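Dachshund homolog 1 (Homo sapiens, PDB 1L8R) acts as a transcription factor that regulates organogenesis, its DACHbox-N domain containing a DNA-binding motif similar to that of the forkhead/winged-helix proteins. Local coordinates at residues C7-A15 / R88-N96. Sequence-based numbering, arbitrary orientation.
Sequences CKMVDLRGA and RKDFETLYN
Arg-13 reaches from the type I' turn that follows strand 8-12 and lays its guanidinium flat on one face of the Tyr-95 ring, with Arg-13 CZ 3.8 Å from the ring centroid and the two planes 25° apart. This is a stacked cation-pi pair. At the edge of the same guanidinium, Arg-13 NH1 meets Glu-92 OE1 at 3.0 Å in a salt bridge; the hydrogen bond within it is bent and weak, and the carboxylate and guanidinium planes are 44° apart. A bend at chi3 (66°) carries the group over the ring. Leu-12 and Ala-15, bonded backbone to backbone in both directions, close a two-residue beta hairpin, and an Asx motif from Gly-14 N to Asp-11 OD2 probably helps to hold its turn. These polar groups form the more exposed side of the contact. Beneath them Leu-12 and Phe-91 are buried, Leu-12 CD2 lying 4.0 Å from Phe-91 CD2 with the side chains crossing at about a right angle. Leu-12 CD1 rests 3.9 Å from Arg-88 CG, in the aliphatic part of a partly exposed side chain. Arg-88 NH1 donates a short bond, 2.6 Å, to Asp-11 O, in the carbonyl plane, and Arg-88 NH2 forms a salt bridge with Glu-26 on strand 25-29. A leucine here has no guanidinium, which would probably leave Asp-11 O without this donor and Glu-26 without its Arg-88 charge partner. Helix 88-99, the last of the Dachshund homology domain, packs against the C-terminal end of edge strand 8-12 and its turn, while helix 30-37 touches Leu-12 and Phe-91 through Ala-33 and Arg-13 through Phe-37.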
loop_
_atom_site.group_PDB
_atom_site.type_symbol
_atom_site.label_atom_id
_atom_site.label_comp_id
_atom_site.label_asym_id
_atom_site.label_seq_id
_atom_site.Cartn_x
_atom_site.Cartn_y
_atom_site.Cartn_z
ATOM N N CYS A 7 1.363 -13.740 0.869
ATOM C CA CYS A 7 2.185 -12.542 0.796
ATOM C C CYS A 7 3.551 -12.831 0.188
ATOM O O CYS A 7 4.021 -13.972 0.179
ATOM C CB CYS A 7 2.380 -11.972 2.205
ATOM S SG CYS A 7 3.051 -10.299 2.273
ATOM N N LYS A 8 4.173 -11.785 -0.338
ATOM C CA LYS A 8 5.514 -11.894 -0.892
ATOM C C LYS A 8 6.114 -10.501 -0.943
ATOM O O LYS A 8 5.398 -9.501 -1.083
ATOM C CB LYS A 8 5.506 -12.541 -2.286
ATOM C CG LYS A 8 5.029 -11.666 -3.422
ATOM C CD LYS A 8 5.234 -12.387 -4.755
ATOM C CE LYS A 8 4.811 -11.528 -5.933
ATOM N NZ LYS A 8 5.003 -12.245 -7.226
HETATM N N MSE A 9 7.430 -10.429 -0.793
HETATM C CA MSE A 9 8.111 -9.145 -0.825
HETATM C C MSE A 9 8.484 -8.855 -2.273
HETATM O O MSE A 9 8.949 -9.744 -2.995
HETATM C CB MSE A 9 9.368 -9.178 0.053
HETATM C CG MSE A 9 9.143 -9.633 1.500
HETATM SE SE MSE A 9 7.854 -8.577 2.491
HETATM C CE MSE A 9 6.353 -9.775 2.333
ATOM N N VAL A 10 8.259 -7.618 -2.696
ATOM C CA VAL A 10 8.550 -7.203 -4.061
ATOM C C VAL A 10 9.299 -5.882 -4.025
ATOM O O VAL A 10 9.292 -5.186 -3.012
ATOM C CB VAL A 10 7.255 -7.032 -4.884
ATOM C CG1 VAL A 10 6.503 -8.352 -4.940
ATOM C CG2 VAL A 10 6.386 -5.942 -4.273
ATOM N N ASP A 11 9.941 -5.530 -5.130
ATOM C CA ASP A 11 10.700 -4.292 -5.167
ATOM C C ASP A 11 9.838 -3.098 -5.533
ATOM O O ASP A 11 8.990 -3.172 -6.422
ATOM C CB ASP A 11 11.858 -4.398 -6.165
ATOM C CG ASP A 11 12.834 -3.232 -6.053
ATOM O OD1 ASP A 11 13.648 -3.226 -5.103
ATOM O OD2 ASP A 11 12.780 -2.317 -6.905
ATOM N N LEU A 12 10.051 -2.002 -4.819
ATOM C CA LEU A 12 9.343 -0.762 -5.077
ATOM C C LEU A 12 10.353 0.353 -4.914
ATOM O O LEU A 12 10.795 0.646 -3.801
ATOM C CB LEU A 12 8.187 -0.557 -4.093
ATOM C CG LEU A 12 7.399 0.737 -4.339
ATOM C CD1 LEU A 12 6.894 0.756 -5.778
ATOM C CD2 LEU A 12 6.231 0.838 -3.368
ATOM N N ARG A 13 10.736 0.961 -6.032
ATOM C CA ARG A 13 11.695 2.053 -6.008
ATOM C C ARG A 13 12.952 1.680 -5.214
ATOM O O ARG A 13 13.449 2.468 -4.415
ATOM C CB ARG A 13 11.041 3.301 -5.404
ATOM C CG ARG A 13 9.742 3.721 -6.085
ATOM C CD ARG A 13 9.114 4.932 -5.392
ATOM N NE ARG A 13 9.932 6.138 -5.512
ATOM C CZ ARG A 13 9.968 6.924 -6.585
ATOM N NH1 ARG A 13 9.226 6.646 -7.648
ATOM N NH2 ARG A 13 10.752 7.994 -6.596
ATOM N N GLY A 14 13.445 0.463 -5.422
ATOM C CA GLY A 14 14.652 0.026 -4.739
ATOM C C GLY A 14 14.476 -0.535 -3.342
ATOM O O GLY A 14 15.442 -0.966 -2.714
ATOM N N ALA A 15 13.247 -0.534 -2.841
ATOM C CA ALA A 15 12.988 -1.057 -1.511
ATOM C C ALA A 15 12.121 -2.303 -1.598
ATOM O O ALA A 15 11.537 -2.599 -2.642
ATOM C CB ALA A 15 12.302 -0.001 -0.656
ATOM N N ARG A 88 1.468 -1.099 -7.984
ATOM C CA ARG A 88 2.677 -0.291 -8.030
ATOM C C ARG A 88 2.513 0.864 -9.008
ATOM O O ARG A 88 3.026 1.956 -8.770
ATOM C CB ARG A 88 3.893 -1.152 -8.389
ATOM C CG ARG A 88 4.432 -1.930 -7.190
ATOM C CD ARG A 88 5.734 -2.654 -7.484
ATOM N NE ARG A 88 5.575 -3.660 -8.530
ATOM C CZ ARG A 88 6.474 -4.598 -8.804
ATOM N NH1 ARG A 88 7.602 -4.666 -8.109
ATOM N NH2 ARG A 88 6.242 -5.472 -9.773
ATOM N N LYS A 89 1.777 0.633 -10.093
ATOM C CA LYS A 89 1.544 1.681 -11.085
ATOM C C LYS A 89 0.712 2.798 -10.456
ATOM O O LYS A 89 0.968 3.981 -10.686
ATOM C CB LYS A 89 0.804 1.128 -12.305
ATOM C CG LYS A 89 0.790 2.092 -13.486
ATOM C CD LYS A 89 -0.044 1.568 -14.651
ATOM C CE LYS A 89 -1.519 1.892 -14.474
ATOM N NZ LYS A 89 -1.757 3.363 -14.558
ATOM N N ASP A 90 -0.292 2.418 -9.671
ATOM C CA ASP A 90 -1.138 3.402 -9.011
ATOM C C ASP A 90 -0.360 4.134 -7.926
ATOM O O ASP A 90 -0.604 5.319 -7.661
ATOM C CB ASP A 90 -2.389 2.739 -8.421
ATOM C CG ASP A 90 -3.463 2.476 -9.472
ATOM O OD1 ASP A 90 -3.371 3.047 -10.579
ATOM O OD2 ASP A 90 -4.409 1.712 -9.191
ATOM N N PHE A 91 0.584 3.449 -7.292
ATOM C CA PHE A 91 1.356 4.122 -6.269
ATOM C C PHE A 91 2.223 5.179 -6.947
ATOM O O PHE A 91 2.367 6.283 -6.441
ATOM C CB PHE A 91 2.267 3.166 -5.508
ATOM C CG PHE A 91 3.057 3.846 -4.432
ATOM C CD1 PHE A 91 2.442 4.244 -3.250
ATOM C CD2 PHE A 91 4.396 4.161 -4.626
ATOM C CE1 PHE A 91 3.142 4.954 -2.277
ATOM C CE2 PHE A 91 5.105 4.869 -3.664
ATOM C CZ PHE A 91 4.480 5.266 -2.486
ATOM N N GLU A 92 2.797 4.834 -8.096
ATOM C CA GLU A 92 3.647 5.789 -8.801
ATOM C C GLU A 92 2.823 6.999 -9.232
ATOM O O GLU A 92 3.294 8.130 -9.164
ATOM C CB GLU A 92 4.322 5.136 -10.014
ATOM C CG GLU A 92 5.258 3.970 -9.676
ATOM C CD GLU A 92 6.322 4.305 -8.628
ATOM O OE1 GLU A 92 6.507 5.493 -8.291
ATOM O OE2 GLU A 92 6.989 3.366 -8.140
ATOM N N THR A 93 1.590 6.760 -9.668
ATOM C CA THR A 93 0.705 7.848 -10.066
ATOM C C THR A 93 0.493 8.728 -8.836
ATOM O O THR A 93 0.533 9.955 -8.919
ATOM C CB THR A 93 -0.660 7.319 -10.553
ATOM O OG1 THR A 93 -0.475 6.531 -11.738
ATOM C CG2 THR A 93 -1.605 8.471 -10.866
ATOM N N LEU A 94 0.261 8.090 -7.693
ATOM C CA LEU A 94 0.073 8.819 -6.445
ATOM C C LEU A 94 1.355 9.571 -6.101
ATOM O O LEU A 94 1.327 10.752 -5.762
ATOM C CB LEU A 94 -0.268 7.852 -5.309
ATOM C CG LEU A 94 -0.168 8.445 -3.904
ATOM C CD1 LEU A 94 -1.267 9.492 -3.719
ATOM C CD2 LEU A 94 -0.287 7.343 -2.869
ATOM N N TYR A 95 2.483 8.878 -6.200
ATOM C CA TYR A 95 3.766 9.482 -5.890
ATOM C C TYR A 95 4.030 10.697 -6.775
ATOM O O TYR A 95 4.449 11.746 -6.288
ATOM C CB TYR A 95 4.886 8.446 -6.040
ATOM C CG TYR A 95 6.250 8.985 -5.672
ATOM C CD1 TYR A 95 7.018 9.680 -6.604
ATOM C CD2 TYR A 95 6.753 8.841 -4.378
ATOM C CE1 TYR A 95 8.251 10.219 -6.256
ATOM C CE2 TYR A 95 7.986 9.375 -4.020
ATOM C CZ TYR A 95 8.729 10.065 -4.967
ATOM O OH TYR A 95 9.945 10.606 -4.622
ATOM N N ASN A 96 3.777 10.561 -8.072
ATOM C CA ASN A 96 3.997 11.672 -8.990
ATOM C C ASN A 96 3.110 12.857 -8.619
ATOM O O ASN A 96 3.543 14.006 -8.665
ATOM C CB ASN A 96 3.720 11.233 -10.432
ATOM C CG ASN A 96 4.639 10.110 -10.882
ATOM O OD1 ASN A 96 5.731 9.929 -10.335
ATOM N ND2 ASN A 96 4.210 9.363 -11.895
#